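Local coordinates for protein glycosyl hydrolase, family 38 (Enterococcus faecalis, PDB 5KBP) that probably hydrolyses alpha-mannosidic linkages in carbohydrates as a glycoside hydrolase of family 38, at residues F96-E101 with Q308-V313; S102-M107 with V844-N849; G124-T129 with Q138-A143; R315-I320 with D341-T346; V820-A825 with T832-Q837. All blocks are in the same frame, centred on the assembly; numbering follows the deposited sequence.

Interaction 1 (F96-E101 with Q308-V313); sequences FLISSE and QWNTKV. With SO4 (sulfate ion), chain F.
Two flat groups mark this contact: the carboxamide of Asn310, whose ND2 lies 3.3 Å from Leu97 O, and the Trp309 indole on the far side of the same helix, which carries Lys312 NZ 3.3 Å above one face, near its rim. The setting is the join between helix 304-332 of the middle domain and the loop leading into helix 100-117 of the N-terminal domain. At the other end of the amide, Asn310 OD1 accepts a hydrogen bond from His351 NE2, consistent with this orientation. CG of Asn310 stands trans to the backbone N (chi1 -168°), directing the amide across to the loop, where its ND2 also lies 4.1 Å from Ile98 CA and skirts the CG2 branch. Ser99 N-caps helix 100-117, and its backbone N meets Gln314 OE1, so helix 304-332 grips the start of the other helix as well. Bent at chi3 (60°), Lys312 hydrogen-bonds a sulfate, probably from the crystallisation liquor, with NZ 3.1 Å from O4.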
# COMPACT_ATOMS: atom_id res chain seq x y z
N PHE A 96 4.58 -23.01 7.46
CA PHE A 96 5.68 -23.36 6.58
C PHE A 96 6.10 -22.23 5.65
O PHE A 96 7.24 -22.24 5.16
CB PHE A 96 5.31 -24.58 5.74
CG PHE A 96 5.13 -25.84 6.54
CD1 PHE A 96 6.23 -26.49 7.08
CD2 PHE A 96 3.87 -26.37 6.76
CE1 PHE A 96 6.08 -27.65 7.82
CE2 PHE A 96 3.71 -27.53 7.50
CZ PHE A 96 4.81 -28.17 8.03
N LEU A 97 5.24 -21.25 5.39
CA LEU A 97 5.52 -20.24 4.38
C LEU A 97 6.22 -19.00 4.94
O LEU A 97 6.50 -18.08 4.17
CB LEU A 97 4.23 -19.82 3.67
CG LEU A 97 3.69 -20.86 2.68
CD1 LEU A 97 2.46 -20.35 1.97
CD2 LEU A 97 4.78 -21.24 1.69
N ILE A 98 6.50 -18.95 6.24
CA ILE A 98 7.29 -17.87 6.81
C ILE A 98 8.55 -18.45 7.42
O ILE A 98 8.62 -19.64 7.74
CB ILE A 98 6.50 -17.04 7.84
CG1 ILE A 98 6.27 -17.84 9.12
CG2 ILE A 98 5.18 -16.58 7.26
CD1 ILE A 98 5.63 -17.03 10.23
N SER A 99 9.56 -17.60 7.58
CA SER A 99 10.87 -18.05 8.02
C SER A 99 10.81 -18.58 9.45
O SER A 99 9.84 -18.36 10.19
CB SER A 99 11.89 -16.92 7.92
OG SER A 99 11.58 -15.87 8.81
N SER A 100 11.87 -19.29 9.84
CA SER A 100 11.97 -19.82 11.19
C SER A 100 11.93 -18.71 12.23
O SER A 100 11.21 -18.80 13.23
CB SER A 100 13.25 -20.65 11.33
OG SER A 100 13.26 -21.75 10.44
N GLU A 101 12.69 -17.64 12.00
CA GLU A 101 12.71 -16.52 12.94
C GLU A 101 11.37 -15.80 12.96
O GLU A 101 10.92 -15.36 14.02
CB GLU A 101 13.83 -15.56 12.59
CG GLU A 101 15.21 -16.04 13.02
CD GLU A 101 15.33 -16.14 14.53
OE1 GLU A 101 14.77 -15.27 15.23
OE2 GLU A 101 15.99 -17.08 15.01
N GLN A 308 8.69 -14.48 -2.90
CA GLN A 308 10.01 -13.92 -3.18
C GLN A 308 10.26 -12.68 -2.35
O GLN A 308 11.34 -12.51 -1.77
CB GLN A 308 10.14 -13.61 -4.67
CG GLN A 308 10.20 -14.84 -5.56
CD GLN A 308 10.34 -14.51 -7.03
OE1 GLN A 308 9.75 -13.54 -7.51
NE2 GLN A 308 11.12 -15.30 -7.74
N TRP A 309 9.27 -11.78 -2.27
CA TRP A 309 9.42 -10.59 -1.44
C TRP A 309 9.54 -10.95 0.03
O TRP A 309 10.31 -10.32 0.77
CB TRP A 309 8.25 -9.64 -1.68
CG TRP A 309 8.50 -8.64 -2.75
CD1 TRP A 309 8.24 -8.79 -4.08
CD2 TRP A 309 9.08 -7.34 -2.60
NE1 TRP A 309 8.62 -7.65 -4.77
CE2 TRP A 309 9.13 -6.75 -3.88
CE3 TRP A 309 9.55 -6.61 -1.50
CZ2 TRP A 309 9.64 -5.47 -4.09
CZ3 TRP A 309 10.05 -5.34 -1.71
CH2 TRP A 309 10.09 -4.78 -2.99
N ASN A 310 8.78 -11.95 0.48
CA ASN A 310 8.85 -12.35 1.88
C ASN A 310 10.24 -12.87 2.23
O ASN A 310 10.81 -12.52 3.27
CB ASN A 310 7.79 -13.40 2.18
CG ASN A 310 7.62 -13.64 3.67
OD1 ASN A 310 7.84 -12.75 4.48
ND2 ASN A 310 7.23 -14.86 4.03
N THR A 311 10.81 -13.72 1.36
CA THR A 311 12.17 -14.19 1.56
C THR A 311 13.15 -13.02 1.60
O THR A 311 14.06 -12.99 2.44
CB THR A 311 12.56 -15.17 0.46
OG1 THR A 311 11.76 -16.36 0.56
CG2 THR A 311 14.03 -15.56 0.56
N LYS A 312 12.98 -12.04 0.70
CA LYS A 312 13.91 -10.92 0.63
C LYS A 312 13.85 -10.06 1.89
O LYS A 312 14.88 -9.71 2.46
CB LYS A 312 13.62 -10.08 -0.62
CG LYS A 312 14.44 -8.81 -0.71
CD LYS A 312 14.28 -8.13 -2.06
CE LYS A 312 12.83 -7.75 -2.31
NZ LYS A 312 12.66 -7.06 -3.62
N VAL A 313 12.64 -9.71 2.33
CA VAL A 313 12.49 -8.84 3.49
C VAL A 313 12.95 -9.56 4.76
O VAL A 313 13.55 -8.94 5.65
CB VAL A 313 11.03 -8.36 3.61
CG1 VAL A 313 10.85 -7.50 4.86
CG2 VAL A 313 10.63 -7.57 2.37
S SO4 F . 15.81 -4.35 -2.96
O1 SO4 F . 15.37 -3.06 -2.45
O2 SO4 F . 17.12 -4.21 -3.59
O3 SO4 F . 15.91 -5.30 -1.85
O4 SO4 F . 14.85 -4.85 -3.94

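Interaction 2 (S102-M107 with V844-N849); sequences SNVRNM and VVRGFN
Val104 and Arg846 approach from opposite directions, the valine from helix 100-117 and the arginine from strand 843-849, and they meet flat group to methyl. CG1 of Val104 lies over one face of the Arg846 guanidinium, 3.6 Å above its plane and displaced toward the rim, so that NH1 is its closest atom at 3.7 Å. Arg846 leaves the strand with a straight start and then turns sharply at chi3 (46°), which swings the guanidinium broadside to the methyl. Arg105 treats the same group differently. Its chain, bent at chi2 (-48°), runs past that of Arg846 in the opposite sense, and its NE reaches the edge of the Arg846 guanidinium, 4.0 Å from NH1. The two guanidinium planes stand almost perpendicular, 82° apart, so they do not stack. Glu101, one turn before Arg105 on the helix, probably accounts for the meeting: its OE1 forms salt bridges with both Arg105 NE and Arg846 NH1. At its far end Arg105 makes a second salt bridge, from NH2 to Glu322 of the middle domain. Strand 843-849 belongs to the C-terminal beta sandwich, and the N-terminal domain is thus joined to it through a buried carboxylate. The two cations are probably held together by Glu101, whose negative charge, with that of Glu322, would offset theirs, while Val104 lays a methyl over part of one guanidinium face.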
# COMPACT_ATOMS: atom_id res chain seq x y z
N SER A 102 10.71 -15.67 11.80
CA SER A 102 9.42 -14.99 11.76
C SER A 102 8.40 -15.68 12.65
O SER A 102 7.55 -15.02 13.26
CB SER A 102 8.91 -14.91 10.32
OG SER A 102 9.73 -14.07 9.54
N ASN A 103 8.46 -17.01 12.74
CA ASN A 103 7.60 -17.72 13.68
C ASN A 103 7.93 -17.35 15.11
O ASN A 103 7.03 -17.24 15.95
CB ASN A 103 7.74 -19.23 13.47
CG ASN A 103 7.04 -19.71 12.21
OD1 ASN A 103 5.81 -19.76 12.17
ND2 ASN A 103 7.81 -20.07 11.20
N VAL A 104 9.21 -17.16 15.42
CA VAL A 104 9.61 -16.79 16.77
C VAL A 104 9.26 -15.34 17.07
O VAL A 104 8.78 -15.01 18.16
CB VAL A 104 11.12 -17.08 16.97
CG1 VAL A 104 11.65 -16.33 18.18
CG2 VAL A 104 11.36 -18.57 17.12
N ARG A 105 9.49 -14.44 16.10
CA ARG A 105 9.13 -13.04 16.30
C ARG A 105 7.64 -12.87 16.51
O ARG A 105 7.21 -11.95 17.21
CB ARG A 105 9.59 -12.19 15.12
CG ARG A 105 11.05 -12.37 14.73
CD ARG A 105 11.97 -12.28 15.94
NE ARG A 105 13.34 -12.64 15.60
CZ ARG A 105 14.26 -11.78 15.18
NH1 ARG A 105 15.48 -12.19 14.89
NH2 ARG A 105 13.94 -10.50 15.03
N ASN A 106 6.83 -13.75 15.91
CA ASN A 106 5.39 -13.72 16.15
C ASN A 106 5.07 -14.00 17.61
O ASN A 106 4.17 -13.38 18.19
CB ASN A 106 4.69 -14.72 15.24
CG ASN A 106 3.18 -14.61 15.31
OD1 ASN A 106 2.62 -13.52 15.42
ND2 ASN A 106 2.49 -15.75 15.23
N MET A 107 5.80 -14.94 18.23
CA MET A 107 5.59 -15.24 19.64
C MET A 107 6.25 -14.20 20.53
O MET A 107 5.71 -13.85 21.58
CB MET A 107 6.12 -16.64 19.96
CG MET A 107 5.80 -17.69 18.90
SD MET A 107 6.43 -19.33 19.31
CE MET A 107 5.18 -19.86 20.47
N VAL A 844 21.87 -11.22 21.58
CA VAL A 844 21.09 -12.45 21.46
C VAL A 844 21.53 -13.16 20.18
O VAL A 844 21.52 -12.57 19.10
CB VAL A 844 19.58 -12.17 21.45
CG1 VAL A 844 18.81 -13.45 21.20
CG2 VAL A 844 19.15 -11.53 22.76
N VAL A 845 21.91 -14.43 20.32
CA VAL A 845 22.30 -15.27 19.20
C VAL A 845 21.51 -16.57 19.28
O VAL A 845 21.38 -17.16 20.36
CB VAL A 845 23.81 -15.56 19.19
CG1 VAL A 845 24.20 -16.40 17.99
CG2 VAL A 845 24.60 -14.26 19.21
N ARG A 846 20.98 -17.02 18.15
CA ARG A 846 20.19 -18.24 18.10
C ARG A 846 20.63 -19.12 16.95
O ARG A 846 20.84 -18.65 15.83
CB ARG A 846 18.69 -17.93 17.97
CG ARG A 846 17.82 -19.16 17.79
CD ARG A 846 16.37 -18.91 18.19
NE ARG A 846 15.86 -17.66 17.65
CZ ARG A 846 15.65 -16.56 18.37
NH1 ARG A 846 15.18 -15.46 17.80
NH2 ARG A 846 15.90 -16.56 19.67
N GLY A 847 20.78 -20.41 17.24
CA GLY A 847 21.04 -21.42 16.23
C GLY A 847 20.27 -22.69 16.56
O GLY A 847 19.59 -22.77 17.58
N PHE A 848 20.40 -23.68 15.68
CA PHE A 848 19.72 -24.94 15.92
C PHE A 848 20.52 -26.08 15.31
O PHE A 848 21.25 -25.91 14.33
CB PHE A 848 18.29 -24.94 15.35
CG PHE A 848 18.22 -24.92 13.85
CD1 PHE A 848 18.48 -23.76 13.14
CD2 PHE A 848 17.87 -26.06 13.15
CE1 PHE A 848 18.41 -23.74 11.76
CE2 PHE A 848 17.79 -26.04 11.77
CZ PHE A 848 18.07 -24.88 11.07
N ASN A 849 20.38 -27.26 15.92
CA ASN A 849 21.05 -28.46 15.44
C ASN A 849 20.35 -28.97 14.18
O ASN A 849 19.12 -29.06 14.14
CB ASN A 849 21.06 -29.54 16.52
CG ASN A 849 22.02 -30.67 16.22
OD1 ASN A 849 22.44 -30.87 15.08
ND2 ASN A 849 22.35 -31.44 17.25

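Interaction 3 (G124-T129 with Q138-A143); sequences GYFPDT and QMMQLA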
# COMPACT_ATOMS: atom_id res chain seq x y z
N GLY A 124 -1.01 -22.37 22.39
CA GLY A 124 -0.70 -22.25 20.98
C GLY A 124 -1.97 -22.37 20.16
O GLY A 124 -2.69 -23.36 20.27
N TYR A 125 -2.26 -21.37 19.34
CA TYR A 125 -3.54 -21.27 18.64
C TYR A 125 -3.29 -21.43 17.14
O TYR A 125 -2.83 -20.49 16.48
CB TYR A 125 -4.22 -19.95 18.96
CG TYR A 125 -5.73 -19.95 18.79
CD1 TYR A 125 -6.53 -20.78 19.55
CD2 TYR A 125 -6.34 -19.09 17.89
CE1 TYR A 125 -7.91 -20.78 19.41
CE2 TYR A 125 -7.71 -19.08 17.73
CZ TYR A 125 -8.49 -19.92 18.50
OH TYR A 125 -9.86 -19.91 18.34
N PHE A 126 -3.59 -22.61 16.61
CA PHE A 126 -3.47 -22.90 15.18
C PHE A 126 -4.79 -23.47 14.65
O PHE A 126 -4.83 -24.59 14.14
CB PHE A 126 -2.32 -23.87 14.91
CG PHE A 126 -1.01 -23.43 15.49
CD1 PHE A 126 -0.16 -22.61 14.78
CD2 PHE A 126 -0.62 -23.85 16.76
CE1 PHE A 126 1.05 -22.21 15.31
CE2 PHE A 126 0.59 -23.46 17.29
CZ PHE A 126 1.42 -22.63 16.56
N PRO A 127 -5.88 -22.71 14.74
CA PRO A 127 -7.19 -23.30 14.41
C PRO A 127 -7.37 -23.62 12.94
O PRO A 127 -8.11 -24.55 12.61
CB PRO A 127 -8.18 -22.22 14.87
CG PRO A 127 -7.42 -20.95 14.72
CD PRO A 127 -5.98 -21.27 15.04
N ASP A 128 -6.70 -22.89 12.04
CA ASP A 128 -6.91 -23.06 10.61
C ASP A 128 -5.60 -23.13 9.83
O ASP A 128 -5.59 -22.90 8.62
CB ASP A 128 -7.79 -21.93 10.06
CG ASP A 128 -8.50 -22.31 8.78
OD1 ASP A 128 -8.72 -23.52 8.56
OD2 ASP A 128 -8.84 -21.40 7.99
N THR A 129 -4.50 -23.45 10.51
CA THR A 129 -3.20 -23.47 9.85
C THR A 129 -3.10 -24.65 8.89
O THR A 129 -3.41 -25.79 9.25
CB THR A 129 -2.08 -23.54 10.89
OG1 THR A 129 -2.26 -22.52 11.87
CG2 THR A 129 -0.72 -23.35 10.22
N GLN A 138 8.65 -27.91 20.63
CA GLN A 138 9.81 -27.23 21.19
C GLN A 138 9.63 -25.72 21.14
O GLN A 138 10.02 -25.01 22.09
CB GLN A 138 11.08 -27.64 20.45
CG GLN A 138 12.35 -27.05 21.05
CD GLN A 138 13.59 -27.38 20.26
OE1 GLN A 138 14.71 -27.24 20.75
NE2 GLN A 138 13.41 -27.81 19.01
N MET A 139 9.05 -25.20 20.06
CA MET A 139 8.86 -23.75 19.95
C MET A 139 7.80 -23.26 20.93
O MET A 139 7.92 -22.15 21.47
CB MET A 139 8.48 -23.38 18.52
CG MET A 139 9.58 -23.68 17.50
SD MET A 139 9.20 -23.07 15.85
CE MET A 139 9.08 -21.31 16.16
N MET A 140 6.76 -24.06 21.18
CA MET A 140 5.79 -23.71 22.21
C MET A 140 6.44 -23.70 23.58
O MET A 140 6.26 -22.76 24.37
CB MET A 140 4.61 -24.68 22.19
CG MET A 140 3.75 -24.64 20.94
SD MET A 140 3.20 -22.98 20.51
CE MET A 140 3.94 -22.80 18.89
N GLN A 141 7.22 -24.74 23.89
CA GLN A 141 7.87 -24.83 25.19
C GLN A 141 8.90 -23.72 25.37
O GLN A 141 9.05 -23.18 26.48
CB GLN A 141 8.54 -26.20 25.35
CG GLN A 141 8.35 -26.83 26.72
CD GLN A 141 6.90 -27.15 27.01
OE1 GLN A 141 6.16 -26.33 27.56
NE2 GLN A 141 6.48 -28.36 26.65
N LEU A 142 9.61 -23.36 24.30
CA LEU A 142 10.57 -22.26 24.36
C LEU A 142 9.90 -20.89 24.42
O LEU A 142 10.61 -19.88 24.45
CB LEU A 142 11.51 -22.31 23.16
CG LEU A 142 12.60 -23.39 23.17
CD1 LEU A 142 13.46 -23.29 21.91
CD2 LEU A 142 13.46 -23.27 24.42
N ALA A 143 8.57 -20.83 24.44
CA ALA A 143 7.85 -19.58 24.62
C ALA A 143 6.90 -19.63 25.81
O ALA A 143 5.97 -18.83 25.89
CB ALA A 143 7.09 -19.20 23.35
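A methionine methyl pointed at the rim of an aromatic ring, rather than at its face, marks this contact: Met140 CE lies in the plane of the Phe126 ring, only 3.4 Å from CZ. It ties strand 124-126 to helix 136-141 within a beta-alpha-beta unit completed by strand 147-150, which runs parallel to 124-126 and bonds to it through the backbone of Ala147 and Ala149. Phe126 and Met140 reach across from opposite sides. The methionine chain is bent at both chi2 (-51°) and chi3 (120°), a fold that lays the sulfur against Gly124 and sends the methyl on to the ring. Gly124 offers no side chain here, and Met140 SD rests 4.0 Å from its CA. Phe126 is further enclosed by the ring of Phe89, and Met107 of helix 100-117 packs on Met140, burying the contact. The pair is an edge-on Met-aromatic interaction, with Met140 SD 5.4 Å from the centroid of the Phe126 ring and 84° off its normal.

Interaction 4 (R315-I320 with D341-T346); sequences RQLENI and DYAWKT
Hydrocarbon dominates the meeting of Leu317 and Trp344. CG of Leu317 lies trans to the carbonyl carbon (chi1 -67°), sending CD1 over the indole in a CH-pi contact, 4.1 Å from the centroid of the six-membered ring and 15° off the normal. The other branch packs apart from the ring: Leu317 CD2 is 4.0 Å from Ala343 CB. At the indole edge the approach changes: Glu318 CG lies in the ring plane, 3.5 Å from Trp344 CH2, with the carboxylate nearly coplanar with the ring. Polar bonds then fix the two groups. Glu318 OE2 hydrogen-bonds Ser99 OG, and its OE1 forms a salt bridge with Arg315 NH2 (2.7 Å) whose hydrogen-bond geometry is weak; Trp344 NE1 donates to Glu322 OE2, one turn further along helix 304-332. Beyond the contact, Tyr342 OH hydrogen-bonds Glu26 of the second subunit. The two helical segments run roughly antiparallel, 136° apart with axes 11.3 Å from each other, and helix 362-393 packs against both, as in the helical bundle of the family 38 middle domain.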
# COMPACT_ATOMS: atom_id res chain seq x y z
N ARG A 315 15.31 -11.97 5.05
CA ARG A 315 16.77 -11.96 5.07
C ARG A 315 17.30 -10.56 5.38
O ARG A 315 18.32 -10.42 6.06
CB ARG A 315 17.32 -12.46 3.74
CG ARG A 315 16.90 -13.87 3.39
CD ARG A 315 17.50 -14.88 4.36
NE ARG A 315 16.61 -16.01 4.58
CZ ARG A 315 15.71 -16.08 5.56
NH1 ARG A 315 14.94 -17.15 5.69
NH2 ARG A 315 15.58 -15.07 6.41
N GLN A 316 16.61 -9.53 4.88
CA GLN A 316 17.05 -8.16 5.13
C GLN A 316 17.01 -7.81 6.61
O GLN A 316 17.86 -7.04 7.09
CB GLN A 316 16.18 -7.19 4.33
CG GLN A 316 16.52 -5.72 4.52
CD GLN A 316 17.87 -5.36 3.94
OE1 GLN A 316 18.24 -5.83 2.87
NE2 GLN A 316 18.61 -4.52 4.65
N LEU A 317 16.05 -8.36 7.35
CA LEU A 317 15.92 -8.07 8.77
C LEU A 317 16.74 -9.04 9.63
O LEU A 317 17.52 -8.61 10.49
CB LEU A 317 14.45 -8.12 9.19
CG LEU A 317 13.53 -7.02 8.63
CD1 LEU A 317 12.09 -7.26 9.05
CD2 LEU A 317 14.01 -5.65 9.08
N GLU A 318 16.57 -10.34 9.41
CA GLU A 318 17.20 -11.33 10.28
C GLU A 318 18.71 -11.40 10.06
O GLU A 318 19.47 -11.53 11.03
CB GLU A 318 16.58 -12.71 10.06
CG GLU A 318 15.06 -12.74 10.14
CD GLU A 318 14.48 -13.98 9.49
OE1 GLU A 318 15.26 -14.86 9.09
OE2 GLU A 318 13.23 -14.06 9.38
N ASN A 319 19.15 -11.33 8.81
CA ASN A 319 20.52 -11.65 8.46
C ASN A 319 21.33 -10.46 7.97
O ASN A 319 22.52 -10.62 7.65
CB ASN A 319 20.53 -12.75 7.39
CG ASN A 319 19.66 -13.94 7.78
OD1 ASN A 319 18.60 -14.16 7.18
ND2 ASN A 319 20.09 -14.69 8.78
N ILE A 320 20.74 -9.27 7.89
CA ILE A 320 21.47 -8.08 7.46
C ILE A 320 21.36 -6.99 8.53
O ILE A 320 22.34 -6.66 9.19
CB ILE A 320 20.95 -7.56 6.11
CG1 ILE A 320 20.93 -8.68 5.07
CG2 ILE A 320 21.82 -6.41 5.62
CD1 ILE A 320 22.29 -9.23 4.73
N ASP A 341 10.97 -3.13 15.84
CA ASP A 341 9.62 -3.55 16.19
C ASP A 341 8.61 -3.05 15.17
O ASP A 341 7.63 -3.75 14.86
CB ASP A 341 9.27 -3.05 17.59
CG ASP A 341 7.87 -3.45 18.03
OD1 ASP A 341 7.68 -4.64 18.38
OD2 ASP A 341 6.97 -2.59 18.03
N TYR A 342 8.83 -1.85 14.63
CA TYR A 342 7.94 -1.32 13.60
C TYR A 342 8.11 -2.07 12.28
O TYR A 342 7.14 -2.30 11.56
CB TYR A 342 8.21 0.17 13.41
CG TYR A 342 7.45 0.82 12.28
CD1 TYR A 342 6.14 1.24 12.45
CD2 TYR A 342 8.05 1.04 11.05
CE1 TYR A 342 5.44 1.85 11.42
CE2 TYR A 342 7.36 1.64 10.01
CZ TYR A 342 6.06 2.04 10.20
OH TYR A 342 5.37 2.64 9.17
N ALA A 343 9.35 -2.45 11.95
CA ALA A 343 9.58 -3.20 10.71
C ALA A 343 9.03 -4.62 10.81
O ALA A 343 8.47 -5.14 9.84
CB ALA A 343 11.08 -3.23 10.39
N TRP A 344 9.18 -5.26 11.97
CA TRP A 344 8.73 -6.64 12.12
C TRP A 344 7.21 -6.73 12.10
O TRP A 344 6.64 -7.62 11.46
CB TRP A 344 9.30 -7.25 13.40
CG TRP A 344 10.64 -7.86 13.19
CD1 TRP A 344 11.84 -7.38 13.61
CD2 TRP A 344 10.92 -9.08 12.49
NE1 TRP A 344 12.86 -8.22 13.22
CE2 TRP A 344 12.32 -9.28 12.53
CE3 TRP A 344 10.13 -10.03 11.84
CZ2 TRP A 344 12.93 -10.38 11.95
CZ3 TRP A 344 10.74 -11.12 11.26
CH2 TRP A 344 12.13 -11.29 11.32
N LYS A 345 6.53 -5.83 12.81
CA LYS A 345 5.07 -5.82 12.79
C LYS A 345 4.55 -5.57 11.38
O LYS A 345 3.57 -6.19 10.95
CB LYS A 345 4.53 -4.76 13.75
CG LYS A 345 4.69 -5.13 15.22
CD LYS A 345 4.21 -4.01 16.13
CE LYS A 345 4.38 -4.39 17.59
NZ LYS A 345 4.18 -3.21 18.49
N THR A 346 5.20 -4.66 10.64
CA THR A 346 4.81 -4.43 9.25
C THR A 346 4.97 -5.69 8.42
O THR A 346 4.11 -6.00 7.58
CB THR A 346 5.64 -3.29 8.66
OG1 THR A 346 5.43 -2.09 9.42
CG2 THR A 346 5.26 -3.03 7.21

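Interaction 5 (V820-A825 with T832-Q837); sequences VYLTHA and TAVKRQ. Unlike the reference sequence in segment 820-825: His824 (reference Thr).
Arg836 reaches toward Tyr821 with a side chain stretched from CG to NE. CB leaves strand 829-836 with CG trans to the carbonyl carbon (chi1 -66°), and the side chain packs against Leu843 and Tyr329 on its way out. NE then donates to the backbone O of Ala326, and NH1 to that of Asn841. The last nitrogen, NH2, lies 2.9 Å from Tyr821 OH, near the phenol plane at the ring edge; ring and guanidinium are turned 67° against each other. Both groups converge on Glu330, whose OE2 takes a salt bridge from Arg836 NH2 and a hydrogen bond from Tyr821 OH, so the shared carboxylate probably holds the two together. A second, apolar contact joins Leu822 and Val834 tip to tip, with Leu822 CD1 4.0 Å from Val834 CG2. The segment 820-825 thereby lies across the outermost strand of a five-stranded antiparallel sheet, held there partly through helix 304-332. That strand carries a classic beta bulge, Thr832 and Ala833 both facing Arg846, at the edge of the C-terminal beta sandwich.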
# COMPACT_ATOMS: atom_id res chain seq x y z
N VAL A 820 36.93 -10.30 13.93
CA VAL A 820 35.92 -11.35 14.01
C VAL A 820 35.03 -11.05 15.21
O VAL A 820 35.50 -11.05 16.36
CB VAL A 820 36.56 -12.75 14.13
CG1 VAL A 820 35.49 -13.80 14.40
CG2 VAL A 820 37.34 -13.08 12.87
N TYR A 821 33.75 -10.81 14.95
CA TYR A 821 32.85 -10.42 16.03
C TYR A 821 32.38 -11.63 16.84
O TYR A 821 32.22 -11.54 18.06
CB TYR A 821 31.65 -9.65 15.47
CG TYR A 821 30.77 -9.02 16.53
CD1 TYR A 821 31.24 -7.97 17.31
CD2 TYR A 821 29.48 -9.48 16.75
CE1 TYR A 821 30.45 -7.39 18.28
CE2 TYR A 821 28.67 -8.90 17.72
CZ TYR A 821 29.16 -7.86 18.48
OH TYR A 821 28.37 -7.28 19.45
N LEU A 822 32.16 -12.77 16.18
CA LEU A 822 31.67 -13.97 16.85
C LEU A 822 32.41 -15.19 16.33
O LEU A 822 32.58 -15.34 15.11
CB LEU A 822 30.16 -14.14 16.63
CG LEU A 822 29.23 -13.28 17.49
CD1 LEU A 822 27.79 -13.40 17.02
CD2 LEU A 822 29.34 -13.70 18.95
N THR A 823 32.85 -16.05 17.24
CA THR A 823 33.45 -17.33 16.88
C THR A 823 32.41 -18.42 17.13
O THR A 823 31.87 -18.53 18.23
CB THR A 823 34.71 -17.60 17.70
OG1 THR A 823 35.69 -16.59 17.40
CG2 THR A 823 35.29 -18.97 17.37
N HIS A 824 32.12 -19.21 16.10
CA HIS A 824 31.03 -20.17 16.15
C HIS A 824 31.58 -21.59 16.22
O HIS A 824 32.63 -21.90 15.63
CB HIS A 824 30.11 -20.02 14.93
CG HIS A 824 29.30 -18.76 14.93
ND1 HIS A 824 27.92 -18.75 15.04
CD2 HIS A 824 29.66 -17.46 14.83
CE1 HIS A 824 27.47 -17.51 15.00
NE2 HIS A 824 28.51 -16.70 14.88
N ALA A 825 30.89 -22.43 16.97
CA ALA A 825 31.21 -23.85 17.03
C ALA A 825 30.96 -24.46 15.65
O ALA A 825 29.81 -24.62 15.23
CB ALA A 825 30.35 -24.54 18.09
N THR A 832 20.55 -18.50 12.75
CA THR A 832 19.39 -17.78 12.26
C THR A 832 19.22 -16.38 12.81
O THR A 832 18.50 -15.58 12.20
CB THR A 832 18.10 -18.57 12.55
OG1 THR A 832 17.97 -18.76 13.97
CG2 THR A 832 18.14 -19.93 11.86
N ALA A 833 19.84 -16.04 13.94
CA ALA A 833 19.58 -14.74 14.55
C ALA A 833 20.81 -14.22 15.28
O ALA A 833 21.48 -14.97 16.00
CB ALA A 833 18.40 -14.81 15.53
N VAL A 834 21.11 -12.94 15.07
CA VAL A 834 22.04 -12.17 15.89
C VAL A 834 21.41 -10.79 16.06
O VAL A 834 21.32 -10.02 15.10
CB VAL A 834 23.44 -12.05 15.27
CG1 VAL A 834 24.24 -10.97 15.99
CG2 VAL A 834 24.17 -13.37 15.35
N LYS A 835 20.95 -10.49 17.27
CA LYS A 835 20.30 -9.21 17.55
C LYS A 835 20.50 -8.91 19.03
O LYS A 835 21.33 -9.52 19.70
CB LYS A 835 18.82 -9.26 17.14
CG LYS A 835 17.95 -10.17 17.99
CD LYS A 835 16.51 -10.17 17.51
CE LYS A 835 15.59 -10.86 18.50
NZ LYS A 835 15.51 -10.11 19.78
N ARG A 836 19.73 -7.95 19.56
CA ARG A 836 19.85 -7.54 20.95
C ARG A 836 18.48 -7.42 21.60
O ARG A 836 17.48 -7.14 20.93
CB ARG A 836 20.62 -6.22 21.06
CG ARG A 836 22.08 -6.34 20.63
CD ARG A 836 22.87 -5.07 20.90
NE ARG A 836 24.28 -5.28 20.58
CZ ARG A 836 25.20 -5.69 21.45
NH1 ARG A 836 24.86 -5.93 22.71
NH2 ARG A 836 26.46 -5.85 21.06
N GLN A 837 18.45 -7.64 22.91
CA GLN A 837 17.21 -7.62 23.67
C GLN A 837 16.71 -6.18 23.83
O GLN A 837 17.50 -5.23 23.83
CB GLN A 837 17.41 -8.27 25.04
CG GLN A 837 16.13 -8.57 25.80
CD GLN A 837 16.36 -9.50 26.97
OE1 GLN A 837 17.42 -9.49 27.59
NE2 GLN A 837 15.37 -10.33 27.27

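Interactions 1 and 2, their centres about 13 Å apart, both use helix 100-117, and Glu101 at its start reaches Arg846 of interaction 2 and Thr832 of interaction 5. Helix 304-332 carries segments of interactions 1 and 4, while neighbouring strands 829-836 and 843-849 of one sheet place interactions 5 and 2 side by side, their centres about 12 Å apart. Interaction 3 stands at the edge, touching interaction 2 through methionines, its centre about 26 Å from that of interaction 5. Along the chain, interactions 3, 4 and 5 all fall within the span bridged by interaction 2, whose segments are 737 residues apart. The N-terminal, middle and C-terminal sandwich domains thus meet around one helix start near the chain's centre.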